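Long-range contacts in laccase (Uncultured bacterium, PDB 4F7K), which probably oxidises phenolic and related substrates with molecular oxygen, which is reduced to water, as a multicopper oxidase of the laccase family: residues Gly206-Asp212 / Gln231-Ala237; Asp194-Glu200 / Ser223-Pro229. All blocks are in the same frame, centred on the assembly; numbering follows the deposited sequence.

Both interactions are antiparallel strand pairings in the same cupredoxin-like part of the chain. They sit in two different beta-sheets. Interaction 1 joins two strands of a mixed sheet and is almost wholly buried. Interaction 2 joins an outermost strand to its neighbour in a four-stranded antiparallel sheet and is partly open to solvent. The sheets meet face to face where Leu225 and Leu227 pack on Ile235 and Ala233. The chain runs from 194-200 into 206-212, then from 223-229 into 231-237, so the two pairings alternate in sequence. Interaction 1 ends in buried charges, interaction 2 in a carboxylate and a water.

Interaction 1: residues Gly206-Asp212 / Gln231-Ala237; sequences GKVVALD and QRADIIA
A classic beta bulge interrupts this antiparallel strand pair. Val209 and Ala210 both face Asp234. Val209 N gives a hydrogen bond to Asp234 O (2.8 Å), and Asp234 N gives one to Ala210 O (2.9 Å). Before the bulge, Lys207 and Ile236 form a hydrogen-bonded pair through both backbone N-H groups. With Val209 CG1 at chi1 -61°, CG2 falls between the backbone N and the carbonyl carbon. There it meets Ile236 CD1 at 3.8 Å, the two side chains crossing at about a right angle. On the other face Leu211 CD2 touches Ala233 CB at 3.7 Å, and Val208 CG2 meets Ile235 CG1 at 4.0 Å. Just past the end of strand 204-211, Asp212 OD1 takes the N-H of Arg232, almost straight (2.9 Å, 175°), while Asp212 N bonds back to Arg232 O. The Arg232 guanidinium lies over Asp212 CA, its plane nearly parallel to the carboxylate. Asp212 OD1 to Arg232 NH1 is a long salt bridge of 3.7 Å, by charge alone. Arg373 also pairs with Asp212 OD1, and Asp374 with Arg232 NH2. The charged end therefore ties this sheet to the 369-374 region, within the cupredoxin-like beta architecture of multicopper oxidases.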
loop_
_atom_site.group_PDB
_atom_site.type_symbol
_atom_site.label_atom_id
_atom_site.label_comp_id
_atom_site.label_asym_id
_atom_site.label_seq_id
_atom_site.Cartn_x
_atom_site.Cartn_y
_atom_site.Cartn_z
ATOM N N GLY A 206 -2.816 3.522 21.443
ATOM C CA GLY A 206 -2.569 4.743 20.702
ATOM C C GLY A 206 -3.604 4.893 19.617
ATOM O O GLY A 206 -4.762 4.503 19.814
ATOM N N LYS A 207 -3.183 5.414 18.462
ATOM C CA LYS A 207 -4.125 5.910 17.459
ATOM C C LYS A 207 -3.639 5.823 16.024
ATOM O O LYS A 207 -2.452 6.023 15.745
ATOM C CB LYS A 207 -4.462 7.387 17.729
ATOM C CG LYS A 207 -4.923 7.729 19.131
ATOM C CD LYS A 207 -6.362 7.302 19.418
ATOM C CE LYS A 207 -6.675 7.514 20.930
ATOM N NZ LYS A 207 -6.430 6.238 21.713
ATOM N N VAL A 208 -4.580 5.562 15.114
ATOM C CA VAL A 208 -4.354 5.781 13.686
ATOM C C VAL A 208 -4.068 7.267 13.449
ATOM O O VAL A 208 -4.896 8.088 13.747
ATOM C CB VAL A 208 -5.571 5.364 12.817
ATOM C CG1 VAL A 208 -5.275 5.602 11.350
ATOM C CG2 VAL A 208 -5.914 3.881 13.023
ATOM N N VAL A 209 -2.908 7.585 12.886
ATOM C CA VAL A 209 -2.539 8.963 12.587
ATOM C C VAL A 209 -2.463 9.311 11.095
ATOM O O VAL A 209 -2.417 10.498 10.752
ATOM C CB VAL A 209 -1.220 9.363 13.285
ATOM C CG1 VAL A 209 -1.385 9.262 14.799
ATOM C CG2 VAL A 209 -0.043 8.458 12.770
ATOM N N ALA A 210 -2.440 8.303 10.223
ATOM C CA ALA A 210 -2.504 8.528 8.766
ATOM C C ALA A 210 -3.161 7.374 8.009
ATOM O O ALA A 210 -3.153 6.232 8.470
ATOM C CB ALA A 210 -1.091 8.793 8.188
ATOM N N LEU A 211 -3.744 7.685 6.855
ATOM C CA LEU A 211 -4.194 6.640 5.927
ATOM C C LEU A 211 -3.647 6.910 4.528
ATOM O O LEU A 211 -3.689 8.060 4.044
ATOM C CB LEU A 211 -5.717 6.506 5.901
ATOM C CG LEU A 211 -6.422 6.323 7.254
ATOM C CD1 LEU A 211 -7.906 6.682 7.155
ATOM C CD2 LEU A 211 -6.244 4.907 7.793
ATOM N N ASP A 212 -3.137 5.850 3.889
ATOM C CA ASP A 212 -2.593 5.966 2.535
ATOM C C ASP A 212 -1.555 7.102 2.397
ATOM O O ASP A 212 -1.530 7.846 1.413
ATOM C CB ASP A 212 -3.716 6.096 1.518
ATOM C CG ASP A 212 -4.595 4.835 1.446
ATOM O OD1 ASP A 212 -4.301 3.847 2.148
ATOM O OD2 ASP A 212 -5.574 4.834 0.677
ATOM N N GLN A 231 -3.852 -0.575 0.575
ATOM C CA GLN A 231 -4.124 0.472 1.585
ATOM C C GLN A 231 -3.112 0.428 2.727
ATOM O O GLN A 231 -2.553 -0.634 3.071
ATOM C CB GLN A 231 -5.552 0.329 2.145
ATOM C CG GLN A 231 -6.653 0.748 1.138
ATOM C CD GLN A 231 -8.046 0.836 1.766
ATOM O OE1 GLN A 231 -8.321 0.166 2.751
ATOM N NE2 GLN A 231 -8.924 1.676 1.194
ATOM N N ARG A 232 -2.865 1.601 3.295
ATOM C CA ARG A 232 -1.934 1.766 4.401
ATOM C C ARG A 232 -2.629 2.460 5.558
ATOM O O ARG A 232 -3.558 3.289 5.350
ATOM C CB ARG A 232 -0.754 2.636 3.959
ATOM C CG ARG A 232 0.318 1.900 3.232
ATOM C CD ARG A 232 0.165 1.980 1.722
ATOM N NE ARG A 232 0.343 3.343 1.258
ATOM C CZ ARG A 232 -0.451 3.951 0.387
ATOM N NH1 ARG A 232 -1.455 3.292 -0.167
ATOM N NH2 ARG A 232 -0.217 5.222 0.049
ATOM N N ALA A 233 -2.182 2.156 6.776
ATOM C CA ALA A 233 -2.548 2.978 7.907
ATOM C C ALA A 233 -1.320 3.140 8.784
ATOM O O ALA A 233 -0.630 2.168 9.036
ATOM C CB ALA A 233 -3.701 2.400 8.693
ATOM N N ASP A 234 -1.045 4.372 9.215
ATOM C CA ASP A 234 0.013 4.626 10.203
ATOM C C ASP A 234 -0.571 4.645 11.626
ATOM O O ASP A 234 -1.576 5.275 11.884
ATOM C CB ASP A 234 0.723 5.973 9.929
ATOM C CG ASP A 234 1.909 5.846 8.980
ATOM O OD1 ASP A 234 2.006 4.843 8.220
ATOM O OD2 ASP A 234 2.776 6.750 8.998
ATOM N N ILE A 235 0.087 3.968 12.550
ATOM C CA ILE A 235 -0.347 3.930 13.927
ATOM C C ILE A 235 0.790 4.377 14.837
ATOM O O ILE A 235 1.922 3.905 14.729
ATOM C CB ILE A 235 -0.857 2.536 14.325
ATOM C CG1 ILE A 235 -2.280 2.344 13.770
ATOM C CG2 ILE A 235 -0.840 2.339 15.846
ATOM C CD1 ILE A 235 -2.647 0.970 13.451
ATOM N N ILE A 236 0.494 5.329 15.727
ATOM C CA ILE A 236 1.441 5.568 16.776
ATOM C C ILE A 236 0.801 5.091 18.065
ATOM O O ILE A 236 -0.351 5.401 18.353
ATOM C CB ILE A 236 1.888 7.040 16.812
ATOM C CG1 ILE A 236 2.743 7.326 15.564
ATOM C CG2 ILE A 236 2.645 7.329 18.094
ATOM C CD1 ILE A 236 2.847 8.839 15.229
ATOM N N ALA A 237 1.557 4.328 18.837
ATOM C CA ALA A 237 1.041 3.753 20.047
ATOM C C ALA A 237 2.177 3.482 21.012
ATOM O O ALA A 237 3.350 3.443 20.620
ATOM C CB ALA A 237 0.265 2.469 19.737
#

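Interaction 2: residues Asp194-Glu200 / Ser223-Pro229; sequences DRIFPVE and SGLILAP
Leu225 O is gripped by two donors, Val199 N at 2.9 Å and a water at 2.6 Å. It lies beside the antiparallel pairing of Phe197-Pro198 with Ile226-Leu227, at the edge of a four-stranded sheet in a cupredoxin-like fold. The same water also donates to Glu200 OE2, so it bridges the backbone carbonyl and the carboxylate. The Glu200 chain turns about its CB-CG bond (chi2 -58°), which brings the carboxylate back to the 223-229 segment. There OE2 takes the N-H of Gly224 on its syn lone pair, at 3.2 Å. Gly224 has a positive phi, a backbone shape that favours glycine.

Further along, Phe197 and Leu227 form a hydrogen-bonded pair. Leu227 N to Phe197 O is 2.8 Å and nearly straight (174°). Phe197 N returns the bond to Leu227 O. Asn190 ND2 adds a further hydrogen bond to Leu227 O and also binds Arg195 O. This ties the edge pair to strand 183-190.

The two faces differ. Val199 CG2 lies 4.2 Å from Leu227 CD1 on the buried side, where both side chains touch the facing sheet: Val199 on Ile137, Leu227 on Leu188 and Ala233. On the more open face, Pro198 CB lies beside Ile226 CG1. Towards the end of the pair Ile196 spreads its two branches. Its CG1 rests on Pro229 CD at 4.0 Å. Its CG2, anti to the backbone N, presses methyl to methyl on Ile226 CG2 at 3.4 Å, tighter than usual van der Waals contact.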
loop_
_atom_site.group_PDB
_atom_site.type_symbol
_atom_site.label_atom_id
_atom_site.label_comp_id
_atom_site.label_asym_id
_atom_site.label_seq_id
_atom_site.Cartn_x
_atom_site.Cartn_y
_atom_site.Cartn_z
ATOM N N ASP A 194 -5.502 -9.634 -3.233
ATOM C CA ASP A 194 -6.807 -10.275 -3.394
ATOM C C ASP A 194 -7.550 -10.495 -2.112
ATOM O O ASP A 194 -8.601 -11.116 -2.154
ATOM C CB ASP A 194 -6.710 -11.602 -4.183
ATOM C CG ASP A 194 -6.406 -11.386 -5.652
ATOM O OD1 ASP A 194 -7.321 -10.978 -6.399
ATOM O OD2 ASP A 194 -5.241 -11.622 -6.079
ATOM N N ARG A 195 -7.025 -9.982 -1.006
ATOM C CA ARG A 195 -7.553 -10.208 0.349
ATOM C C ARG A 195 -7.744 -8.900 1.098
ATOM O O ARG A 195 -6.845 -8.051 1.065
ATOM C CB ARG A 195 -6.581 -11.082 1.157
ATOM C CG ARG A 195 -6.444 -12.533 0.627
ATOM C CD ARG A 195 -7.796 -13.245 0.659
ATOM N NE ARG A 195 -7.705 -14.650 0.245
ATOM C CZ ARG A 195 -8.758 -15.353 -0.152
ATOM N NH1 ARG A 195 -9.934 -14.766 -0.163
ATOM N NH2 ARG A 195 -8.640 -16.618 -0.541
ATOM N N ILE A 196 -8.872 -8.755 1.780
ATOM C CA ILE A 196 -9.099 -7.625 2.655
ATOM C C ILE A 196 -8.816 -8.123 4.068
ATOM O O ILE A 196 -9.354 -9.152 4.480
ATOM C CB ILE A 196 -10.565 -7.133 2.594
ATOM C CG1 ILE A 196 -10.928 -6.637 1.195
ATOM C CG2 ILE A 196 -10.796 -6.024 3.599
ATOM C CD1 ILE A 196 -12.397 -6.945 0.853
ATOM N N PHE A 197 -8.023 -7.363 4.809
ATOM C CA PHE A 197 -7.620 -7.727 6.150
ATOM C C PHE A 197 -8.187 -6.743 7.185
ATOM O O PHE A 197 -7.769 -5.569 7.229
ATOM C CB PHE A 197 -6.084 -7.705 6.238
ATOM C CG PHE A 197 -5.409 -8.859 5.523
ATOM C CD1 PHE A 197 -5.592 -10.163 5.967
ATOM C CD2 PHE A 197 -4.569 -8.628 4.439
ATOM C CE1 PHE A 197 -4.985 -11.237 5.311
ATOM C CE2 PHE A 197 -3.925 -9.692 3.770
ATOM C CZ PHE A 197 -4.135 -11.006 4.216
ATOM N N PRO A 198 -9.134 -7.213 8.027
ATOM C CA PRO A 198 -9.326 -6.487 9.279
ATOM C C PRO A 198 -8.094 -6.730 10.111
ATOM O O PRO A 198 -7.567 -7.856 10.117
ATOM C CB PRO A 198 -10.518 -7.179 9.951
ATOM C CG PRO A 198 -10.864 -8.387 9.119
ATOM C CD PRO A 198 -9.850 -8.502 7.987
ATOM N N VAL A 199 -7.591 -5.696 10.772
ATOM C CA VAL A 199 -6.402 -5.864 11.586
ATOM C C VAL A 199 -6.630 -5.320 12.986
ATOM O O VAL A 199 -6.796 -4.112 13.163
ATOM C CB VAL A 199 -5.167 -5.167 10.997
ATOM C CG1 VAL A 199 -3.936 -5.517 11.836
ATOM C CG2 VAL A 199 -4.957 -5.576 9.514
ATOM N N GLU A 200 -6.603 -6.218 13.965
ATOM C CA GLU A 200 -6.659 -5.828 15.380
ATOM C C GLU A 200 -5.256 -5.766 15.978
ATOM O O GLU A 200 -4.463 -6.717 15.852
ATOM C CB GLU A 200 -7.514 -6.799 16.173
ATOM C CG GLU A 200 -8.989 -6.663 15.915
ATOM C CD GLU A 200 -9.542 -5.251 16.203
ATOM O OE1 GLU A 200 -9.051 -4.570 17.138
ATOM O OE2 GLU A 200 -10.484 -4.824 15.487
ATOM N N SER A 223 -9.260 0.348 16.733
ATOM C CA SER A 223 -10.291 -0.677 16.790
ATOM C C SER A 223 -11.179 -0.675 15.537
ATOM O O SER A 223 -11.533 0.382 15.014
ATOM C CB SER A 223 -11.153 -0.468 18.033
ATOM O OG SER A 223 -12.113 -1.497 18.129
ATOM N N GLY A 224 -11.529 -1.872 15.063
ATOM C CA GLY A 224 -12.263 -2.031 13.813
ATOM C C GLY A 224 -11.486 -1.713 12.536
ATOM O O GLY A 224 -12.068 -1.728 11.467
ATOM N N LEU A 225 -10.178 -1.442 12.627
ATOM C CA LEU A 225 -9.367 -1.133 11.422
ATOM C C LEU A 225 -9.474 -2.202 10.335
ATOM O O LEU A 225 -9.282 -3.393 10.605
ATOM C CB LEU A 225 -7.883 -0.918 11.750
ATOM C CG LEU A 225 -6.934 -0.534 10.597
ATOM C CD1 LEU A 225 -7.206 0.867 10.033
ATOM C CD2 LEU A 225 -5.485 -0.624 11.102
ATOM N N ILE A 226 -9.780 -1.765 9.113
ATOM C CA ILE A 226 -9.757 -2.652 7.959
ATOM C C ILE A 226 -8.865 -2.095 6.871
ATOM O O ILE A 226 -8.958 -0.911 6.550
ATOM C CB ILE A 226 -11.165 -2.842 7.350
ATOM C CG1 ILE A 226 -12.109 -3.496 8.357
ATOM C CG2 ILE A 226 -11.073 -3.682 6.091
ATOM C CD1 ILE A 226 -13.592 -3.132 8.147
ATOM N N LEU A 227 -7.994 -2.942 6.327
ATOM C CA LEU A 227 -7.177 -2.562 5.179
ATOM C C LEU A 227 -7.540 -3.371 3.964
ATOM O O LEU A 227 -7.414 -4.608 3.969
ATOM C CB LEU A 227 -5.679 -2.703 5.481
ATOM C CG LEU A 227 -5.166 -1.880 6.661
ATOM C CD1 LEU A 227 -3.794 -2.410 7.017
ATOM C CD2 LEU A 227 -5.132 -0.365 6.342
ATOM N N ALA A 228 -8.040 -2.687 2.930
ATOM C CA ALA A 228 -8.210 -3.336 1.640
ATOM C C ALA A 228 -6.855 -3.436 0.928
ATOM O O ALA A 228 -5.879 -2.818 1.364
ATOM C CB ALA A 228 -9.248 -2.605 0.780
ATOM N N PRO A 229 -6.788 -4.199 -0.179
ATOM C CA PRO A 229 -5.520 -4.355 -0.905
ATOM C C PRO A 229 -4.855 -3.008 -1.191
ATOM O O PRO A 229 -5.543 -2.116 -1.639
ATOM C CB PRO A 229 -5.946 -5.028 -2.241
ATOM C CG PRO A 229 -7.186 -5.771 -1.882
ATOM C CD PRO A 229 -7.863 -5.038 -0.741
HETATM O O HOH W 1 -10.489 -4.658 12.567
#